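Local coordinates for endoribonuclease YbeY (Aquifex aeolicus, PDB 1OZ9), which probably acts as a single-strand-specific, zinc-dependent endoribonuclease in ribosome quality control and in maturation of the 3' end of 16S rRNA, at residues A[67-72]-A[113-118]; A[27-32]-A[43-48]. All coordinates share one frame; numbering follows the deposited sequence.

Contact 1 of 2, residues A[67-72]-A[113-118]; sequences TDVLSF and IVHGIV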
ATOM      1  N   THR A  67       0.165  13.010  -2.682  1.00 17.20           N
ATOM      2  CA  THR A  67       0.836  12.296  -1.607  1.00 17.27           C
ATOM      3  C   THR A  67       1.398  10.994  -2.171  1.00 16.89           C
ATOM      4  O   THR A  67       1.216  10.709  -3.363  1.00 17.56           O
ATOM      5  CB  THR A  67      -0.121  12.060  -0.414  1.00 17.02           C
ATOM      6  OG1 THR A  67       0.625  11.514   0.676  1.00 16.70           O
ATOM      7  CG2 THR A  67      -1.155  10.959  -0.755  1.00 15.83           C
ATOM      8  N   ASP A  68       2.108  10.213  -1.367  1.00 16.54           N
ATOM      9  CA  ASP A  68       2.684   8.964  -1.887  1.00 16.73           C
ATOM     10  C   ASP A  68       1.727   7.762  -1.912  1.00 17.09           C
ATOM     11  O   ASP A  68       1.667   6.993  -2.907  1.00 15.83           O
ATOM     12  CB  ASP A  68       3.959   8.589  -1.135  1.00 16.75           C
ATOM     13  CG  ASP A  68       3.805   8.632   0.389  1.00 19.22           C
ATOM     14  OD1 ASP A  68       2.687   8.903   0.933  1.00 15.18           O
ATOM     15  OD2 ASP A  68       4.814   8.447   1.128  1.00 20.84           O
ATOM     16  N   VAL A  69       0.972   7.582  -0.837  1.00 16.27           N
ATOM     17  CA  VAL A  69       0.085   6.426  -0.796  1.00 16.26           C
ATOM     18  C   VAL A  69      -1.171   6.740   0.028  1.00 16.71           C
ATOM     19  O   VAL A  69      -1.101   7.438   1.040  1.00 16.66           O
ATOM     20  CB  VAL A  69       0.842   5.209  -0.170  1.00 17.05           C
ATOM     21  CG1 VAL A  69       1.368   5.536   1.269  1.00 17.72           C
ATOM     22  CG2 VAL A  69       0.017   3.874  -0.212  1.00 17.69           C
ATOM     23  N   LEU A  70      -2.309   6.209  -0.403  1.00 15.03           N
ATOM     24  CA  LEU A  70      -3.529   6.306   0.368  1.00 16.27           C
ATOM     25  C   LEU A  70      -4.139   4.913   0.465  1.00 16.68           C
ATOM     26  O   LEU A  70      -4.044   4.123  -0.484  1.00 17.18           O
ATOM     27  CB  LEU A  70      -4.503   7.276  -0.276  1.00 15.54           C
ATOM     28  CG  LEU A  70      -4.101   8.765  -0.217  1.00 16.73           C
ATOM     29  CD1 LEU A  70      -5.092   9.577  -1.027  1.00 17.55           C
ATOM     30  CD2 LEU A  70      -4.077   9.311   1.197  1.00 17.83           C
ATOM     31  N   SER A  71      -4.750   4.594   1.596  1.00 17.05           N
ATOM     32  CA  SER A  71      -5.410   3.294   1.713  1.00 19.22           C
ATOM     33  C   SER A  71      -6.906   3.472   2.000  1.00 19.28           C
ATOM     34  O   SER A  71      -7.291   4.333   2.810  1.00 19.44           O
ATOM     35  CB  SER A  71      -4.756   2.519   2.861  1.00 20.15           C
ATOM     36  OG  SER A  71      -5.183   3.168   4.058  1.00 27.44           O
ATOM     37  N   PHE A  72      -7.754   2.663   1.362  1.00 18.34           N
ATOM     38  CA  PHE A  72      -9.205   2.807   1.493  1.00 19.18           C
ATOM     39  C   PHE A  72      -9.853   1.489   1.910  1.00 20.42           C
ATOM     40  O   PHE A  72      -9.996   0.602   1.080  1.00 19.79           O
ATOM     41  CB  PHE A  72      -9.816   3.229   0.146  1.00 19.40           C
ATOM     42  CG  PHE A  72      -9.220   4.490  -0.420  1.00 19.84           C
ATOM     43  CD1 PHE A  72      -8.169   4.437  -1.306  1.00 20.77           C
ATOM     44  CD2 PHE A  72      -9.672   5.718  -0.017  1.00 21.57           C
ATOM     45  CE1 PHE A  72      -7.588   5.604  -1.795  1.00 21.84           C
ATOM     46  CE2 PHE A  72      -9.101   6.892  -0.522  1.00 21.87           C
ATOM     47  CZ  PHE A  72      -8.077   6.824  -1.419  1.00 20.54           C
ATOM     48  N   ILE A 113       3.693  -0.158  -0.792  1.00 16.54           N
ATOM     49  CA  ILE A 113       2.668  -1.214  -0.762  1.00 17.13           C
ATOM     50  C   ILE A 113       2.513  -1.752   0.643  1.00 17.51           C
ATOM     51  O   ILE A 113       1.402  -1.909   1.145  1.00 17.92           O
ATOM     52  CB  ILE A 113       3.076  -2.357  -1.689  1.00 16.57           C
ATOM     53  CG1 ILE A 113       2.853  -1.922  -3.131  1.00 16.54           C
ATOM     54  CG2 ILE A 113       2.246  -3.637  -1.406  1.00 18.49           C
ATOM     55  CD1 ILE A 113       3.564  -2.821  -4.154  1.00 17.55           C
ATOM     56  N   VAL A 114       3.635  -2.030   1.293  1.00 17.38           N
ATOM     57  CA  VAL A 114       3.597  -2.535   2.680  1.00 16.66           C
ATOM     58  C   VAL A 114       2.978  -1.491   3.581  1.00 17.16           C
ATOM     59  O   VAL A 114       2.096  -1.802   4.401  1.00 17.11           O
ATOM     60  CB  VAL A 114       5.018  -2.922   3.147  1.00 16.10           C
ATOM     61  CG1 VAL A 114       5.050  -3.365   4.633  1.00 15.06           C
ATOM     62  CG2 VAL A 114       5.531  -4.059   2.234  1.00 16.91           C
ATOM     63  N   HIS A 115       3.408  -0.245   3.421  1.00 16.25           N
ATOM     64  CA  HIS A 115       2.873   0.818   4.269  1.00 17.34           C
ATOM     65  C   HIS A 115       1.344   0.878   4.095  1.00 16.59           C
ATOM     66  O   HIS A 115       0.594   0.962   5.075  1.00 16.45           O
ATOM     67  CB  HIS A 115       3.520   2.145   3.888  1.00 17.58           C
ATOM     68  CG  HIS A 115       3.222   3.263   4.836  1.00 19.66           C
ATOM     69  ND1 HIS A 115       3.981   3.505   5.964  1.00 18.10           N
ATOM     70  CD2 HIS A 115       2.257   4.214   4.814  1.00 19.94           C
ATOM     71  CE1 HIS A 115       3.503   4.568   6.590  1.00 21.83           C
ATOM     72  NE2 HIS A 115       2.450   5.007   5.921  1.00 21.88           N
ATOM     73  N   GLY A 116       0.883   0.820   2.848  1.00 15.83           N
ATOM     74  CA  GLY A 116      -0.552   0.891   2.571  1.00 15.92           C
ATOM     75  C   GLY A 116      -1.346  -0.276   3.160  1.00 16.86           C
ATOM     76  O   GLY A 116      -2.450  -0.101   3.696  1.00 15.10           O
ATOM     77  N   ILE A 117      -0.774  -1.477   3.070  1.00 16.98           N
ATOM     78  CA  ILE A 117      -1.456  -2.665   3.568  1.00 17.83           C
ATOM     79  C   ILE A 117      -1.604  -2.569   5.069  1.00 17.23           C
ATOM     80  O   ILE A 117      -2.667  -2.894   5.608  1.00 18.95           O
ATOM     81  CB  ILE A 117      -0.715  -3.941   3.176  1.00 18.07           C
ATOM     82  CG1 ILE A 117      -0.867  -4.141   1.670  1.00 18.06           C
ATOM     83  CG2 ILE A 117      -1.292  -5.188   3.925  1.00 18.68           C
ATOM     84  CD1 ILE A 117      -0.052  -5.275   1.120  1.00 16.98           C
ATOM     85  N   VAL A 118      -0.547  -2.162   5.756  1.00 15.70           N
ATOM     86  CA  VAL A 118      -0.624  -2.056   7.211  1.00 15.95           C
ATOM     87  C   VAL A 118      -1.704  -1.048   7.641  1.00 16.69           C
ATOM     88  O   VAL A 118      -2.451  -1.284   8.607  1.00 16.41           O
ATOM     89  CB  VAL A 118       0.761  -1.685   7.831  1.00 16.26           C
ATOM     90  CG1 VAL A 118       0.644  -1.489   9.381  1.00 15.32           C
ATOM     91  CG2 VAL A 118       1.803  -2.783   7.461  1.00 14.81           C
TER

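Contact 2 of 2, residues A[27-32]-A[43-48]; sequences KWAELA and LSVYIT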
ATOM      1  N   LYS A  27       3.336  -9.820  -6.822  1.00 18.52           N
ATOM      2  CA  LYS A  27       4.143 -10.676  -5.954  1.00 19.24           C
ATOM      3  C   LYS A  27       4.432 -10.033  -4.572  1.00 19.43           C
ATOM      4  O   LYS A  27       4.230 -10.703  -3.549  1.00 18.64           O
ATOM      5  CB  LYS A  27       5.427 -11.176  -6.649  1.00 19.64           C
ATOM      6  CG  LYS A  27       6.562 -11.674  -5.692  1.00 23.68           C
ATOM      7  CD  LYS A  27       7.831 -12.112  -6.448  1.00 29.85           C
ATOM      8  CE  LYS A  27       9.147 -11.899  -5.638  1.00 33.52           C
ATOM      9  NZ  LYS A  27       9.834 -13.166  -5.173  1.00 32.52           N
ATOM     10  N   TRP A  28       4.881  -8.772  -4.534  1.00 17.96           N
ATOM     11  CA  TRP A  28       5.123  -8.084  -3.257  1.00 17.82           C
ATOM     12  C   TRP A  28       3.849  -8.077  -2.416  1.00 18.39           C
ATOM     13  O   TRP A  28       3.878  -8.369  -1.221  1.00 18.06           O
ATOM     14  CB  TRP A  28       5.555  -6.627  -3.467  1.00 17.27           C
ATOM     15  CG  TRP A  28       6.925  -6.524  -4.046  1.00 16.72           C
ATOM     16  CD1 TRP A  28       7.959  -7.374  -3.852  1.00 18.17           C
ATOM     17  CD2 TRP A  28       7.392  -5.517  -4.921  1.00 16.71           C
ATOM     18  NE1 TRP A  28       9.076  -6.938  -4.531  1.00 17.82           N
ATOM     19  CE2 TRP A  28       8.740  -5.811  -5.224  1.00 17.77           C
ATOM     20  CE3 TRP A  28       6.810  -4.385  -5.489  1.00 17.18           C
ATOM     21  CZ2 TRP A  28       9.509  -5.019  -6.072  1.00 18.93           C
ATOM     22  CZ3 TRP A  28       7.588  -3.594  -6.321  1.00 18.96           C
ATOM     23  CH2 TRP A  28       8.911  -3.920  -6.604  1.00 18.04           C
ATOM     24  N   ALA A  29       2.736  -7.735  -3.057  1.00 17.87           N
ATOM     25  CA  ALA A  29       1.460  -7.692  -2.354  1.00 18.74           C
ATOM     26  C   ALA A  29       1.067  -9.083  -1.825  1.00 19.17           C
ATOM     27  O   ALA A  29       0.640  -9.197  -0.657  1.00 18.65           O
ATOM     28  CB  ALA A  29       0.374  -7.108  -3.235  1.00 18.40           C
ATOM     29  N   GLU A  30       1.213 -10.120  -2.654  1.00 18.05           N
ATOM     30  CA  GLU A  30       0.899 -11.484  -2.213  1.00 19.26           C
ATOM     31  C   GLU A  30       1.830 -11.938  -1.083  1.00 18.17           C
ATOM     32  O   GLU A  30       1.368 -12.563  -0.097  1.00 18.43           O
ATOM     33  CB  GLU A  30       0.943 -12.484  -3.384  1.00 20.87           C
ATOM     34  CG  GLU A  30      -0.157 -12.228  -4.421  1.00 26.10           C
ATOM     35  CD  GLU A  30      -0.091 -13.190  -5.591  1.00 34.30           C
ATOM     36  OE1 GLU A  30       1.018 -13.701  -5.870  1.00 33.88           O
ATOM     37  OE2 GLU A  30      -1.145 -13.450  -6.218  1.00 37.15           O
ATOM     38  N   LEU A  31       3.115 -11.599  -1.187  1.00 15.33           N
ATOM     39  CA  LEU A  31       4.043 -11.973  -0.143  1.00 15.09           C
ATOM     40  C   LEU A  31       3.714 -11.247   1.168  1.00 14.79           C
ATOM     41  O   LEU A  31       3.862 -11.818   2.235  1.00 14.56           O
ATOM     42  CB  LEU A  31       5.483 -11.680  -0.526  1.00 14.96           C
ATOM     43  CG  LEU A  31       6.064 -12.601  -1.596  1.00 16.28           C
ATOM     44  CD1 LEU A  31       7.424 -12.050  -2.046  1.00 16.92           C
ATOM     45  CD2 LEU A  31       6.146 -14.083  -1.135  1.00 18.96           C
ATOM     46  N   ALA A  32       3.337  -9.982   1.077  1.00 14.92           N
ATOM     47  CA  ALA A  32       2.966  -9.213   2.284  1.00 16.37           C
ATOM     48  C   ALA A  32       1.723  -9.827   2.958  1.00 17.21           C
ATOM     49  O   ALA A  32       1.700 -10.012   4.179  1.00 17.29           O
ATOM     50  CB  ALA A  32       2.680  -7.754   1.920  1.00 16.30           C
ATOM     51  N   LEU A  43      -7.410  -7.739  -2.271  1.00 18.03           N
ATOM     52  CA  LEU A  43      -6.694  -6.481  -2.097  1.00 18.98           C
ATOM     53  C   LEU A  43      -6.516  -5.890  -3.474  1.00 19.22           C
ATOM     54  O   LEU A  43      -6.077  -6.607  -4.377  1.00 20.04           O
ATOM     55  CB  LEU A  43      -5.297  -6.767  -1.557  1.00 18.54           C
ATOM     56  CG  LEU A  43      -4.317  -5.601  -1.555  1.00 20.28           C
ATOM     57  CD1 LEU A  43      -4.832  -4.498  -0.609  1.00 21.36           C
ATOM     58  CD2 LEU A  43      -2.923  -6.083  -1.123  1.00 21.34           C
ATOM     59  N   SER A  44      -6.842  -4.608  -3.642  1.00 18.52           N
ATOM     60  CA  SER A  44      -6.585  -3.945  -4.911  1.00 18.72           C
ATOM     61  C   SER A  44      -5.420  -2.969  -4.743  1.00 18.73           C
ATOM     62  O   SER A  44      -5.333  -2.271  -3.723  1.00 17.70           O
ATOM     63  CB  SER A  44      -7.837  -3.236  -5.429  1.00 20.04           C
ATOM     64  OG  SER A  44      -8.835  -4.209  -5.757  1.00 19.73           O
ATOM     65  N   VAL A  45      -4.510  -2.961  -5.721  1.00 18.07           N
ATOM     66  CA  VAL A  45      -3.394  -2.022  -5.694  1.00 18.78           C
ATOM     67  C   VAL A  45      -3.451  -1.175  -6.965  1.00 18.73           C
ATOM     68  O   VAL A  45      -3.512  -1.731  -8.085  1.00 18.81           O
ATOM     69  CB  VAL A  45      -2.054  -2.739  -5.582  1.00 19.02           C
ATOM     70  CG1 VAL A  45      -0.907  -1.707  -5.527  1.00 19.95           C
ATOM     71  CG2 VAL A  45      -2.038  -3.655  -4.323  1.00 21.35           C
ATOM     72  N   TYR A  46      -3.465   0.153  -6.829  1.00 17.26           N
ATOM     73  CA  TYR A  46      -3.536   1.013  -8.020  1.00 18.93           C
ATOM     74  C   TYR A  46      -2.280   1.866  -8.074  1.00 18.78           C
ATOM     75  O   TYR A  46      -1.940   2.506  -7.078  1.00 17.73           O
ATOM     76  CB  TYR A  46      -4.769   1.912  -7.933  1.00 18.84           C
ATOM     77  CG  TYR A  46      -5.093   2.778  -9.151  1.00 23.87           C
ATOM     78  CD1 TYR A  46      -4.763   2.387 -10.444  1.00 24.97           C
ATOM     79  CD2 TYR A  46      -5.775   3.990  -8.991  1.00 25.68           C
ATOM     80  CE1 TYR A  46      -5.091   3.178 -11.537  1.00 25.45           C
ATOM     81  CE2 TYR A  46      -6.104   4.783 -10.062  1.00 26.47           C
ATOM     82  CZ  TYR A  46      -5.772   4.384 -11.335  1.00 27.19           C
ATOM     83  OH  TYR A  46      -6.124   5.208 -12.389  1.00 25.72           O
ATOM     84  N   ILE A  47      -1.569   1.853  -9.198  1.00 17.01           N
ATOM     85  CA  ILE A  47      -0.416   2.752  -9.344  1.00 17.93           C
ATOM     86  C   ILE A  47      -0.839   3.866 -10.303  1.00 17.11           C
ATOM     87  O   ILE A  47      -1.108   3.618 -11.492  1.00 17.45           O
ATOM     88  CB  ILE A  47       0.827   2.057  -9.916  1.00 17.40           C
ATOM     89  CG1 ILE A  47       1.218   0.806  -9.119  1.00 19.91           C
ATOM     90  CG2 ILE A  47       1.989   3.059 -10.007  1.00 18.49           C
ATOM     91  CD1 ILE A  47       1.520   1.031  -7.613  1.00 17.66           C
ATOM     92  N   THR A  48      -0.906   5.095  -9.800  1.00 16.40           N
ATOM     93  CA  THR A  48      -1.400   6.187 -10.616  1.00 16.58           C
ATOM     94  C   THR A  48      -0.463   7.384 -10.568  1.00 17.17           C
ATOM     95  O   THR A  48       0.734   7.212 -10.294  1.00 16.81           O
ATOM     96  CB  THR A  48      -2.872   6.512 -10.212  1.00 16.88           C
ATOM     97  OG1 THR A  48      -3.416   7.508 -11.072  1.00 16.94           O
ATOM     98  CG2 THR A  48      -2.965   7.100  -8.789  1.00 16.58           C
TER

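Contact 1 of 2, residues A[67-72]-A[113-118]
Val69 supplies most of the apolar packing between strand 69-72 and helix 113-118, and it does so with both of its methyl groups. CG2, anti to the backbone N, reaches the helix backbone, where it lies 4.1 Å from Gly116 CA. CG1 turns instead to the imidazole of His115 and comes 3.9 Å from its CD2, an oblique approach to a carbon of the ring. Gly116, with no side chain, is the residue that lets the two backbones come close. Its CA is 5.5 Å from Ser71 CA, and the axes of strand and helix approach to 7.8 Å at an angle of 31°. Ser71, two residues along the strand from Val69, suits its place because it is small: its CB sits 3.6 Å from Gly116 O.

No hydrogen bond crosses between the segments; the polar groups are held within their own segment or by other parts of the chain. Asp68 OD1 accepts a weak, bent bond from Val69 N over 2.8 Å at the start of the strand. In the helix, ND1 of His115 is hydrogen-bonded to Glu139, a second-shell carboxylate that would fix the rotation of the ring. The His115 ring also meets those of His119 and His125.

These three histidines are the predicted ligands of the catalytic zinc. His115 and His119, one helical turn apart, with His125 beyond them, follow the HExxHxxGxxH-like pattern HGIVHLLGYDH, in which Gly116 stands where metalloproteases with the HExxH motif, such as the metzincins, carry the glutamate. A sheet strand running beside the metal-binding helix is characteristic of this metalloproteinase-type fold, here in its YbeY form.

Contact 2 of 2, residues A[27-32]-A[43-48]
Ala29 points its single methyl group from helix 22-35 toward strand 41-48, where it meets two branched side chains two residues apart. The nearer is Leu43, whose CD2 lies 4.0 Å from Ala29 CB. With CG anti to its backbone N (chi1 169°), Leu43 extends from the strand and sends this one branch to the alanine. Val45 joins less closely, through CG2, 4.4 Å from Ala29 CB. Leu43 and Val45 both direct their beta carbons at the helix, as residues two apart on a strand do, and the helix meets them with the small side chain of Ala29. Ala29 CA and Val45 CA, the nearest pair of alpha carbons, are 8.2 Å apart.

The helix is the connection of a beta-alpha-beta unit: strand 10-15 leads into helix 22-35, which returns the chain to the parallel strand 41-48. Ala29 touches Val11 of the first strand as well, so its methyl packs against both strands of the crossover. Leu43 also packs on Ile117 and Leu120 of helix 105-120. Beta-branched valine suits the extended backbone of a strand, and all three touching residues are buried.

Helix 105-120 ties the two contacts together, their centres lying 10 Å apart. While its Gly116 and His115 serve contact 1, Ile113 and Ile117 turn to contact 2: Ile117 CD1 lies 3.7 Å from Leu43 CD2 on the strand and 3.8 Å from Ala32 CB on the helix, and Ile113 CD1 is 3.8 Å from Trp28 CE3. Both contacts reach one mixed sheet, contact 2 at strand 41-48 and contact 1 at the outermost strand 69-78, with strand 81-90 between them. Contact 1 contains the predicted zinc ligand His115, whereas the side chain of Val45 in contact 2 is about 11 Å from that of His115, so contact 2 is buried packing at some distance from the predicted metal site.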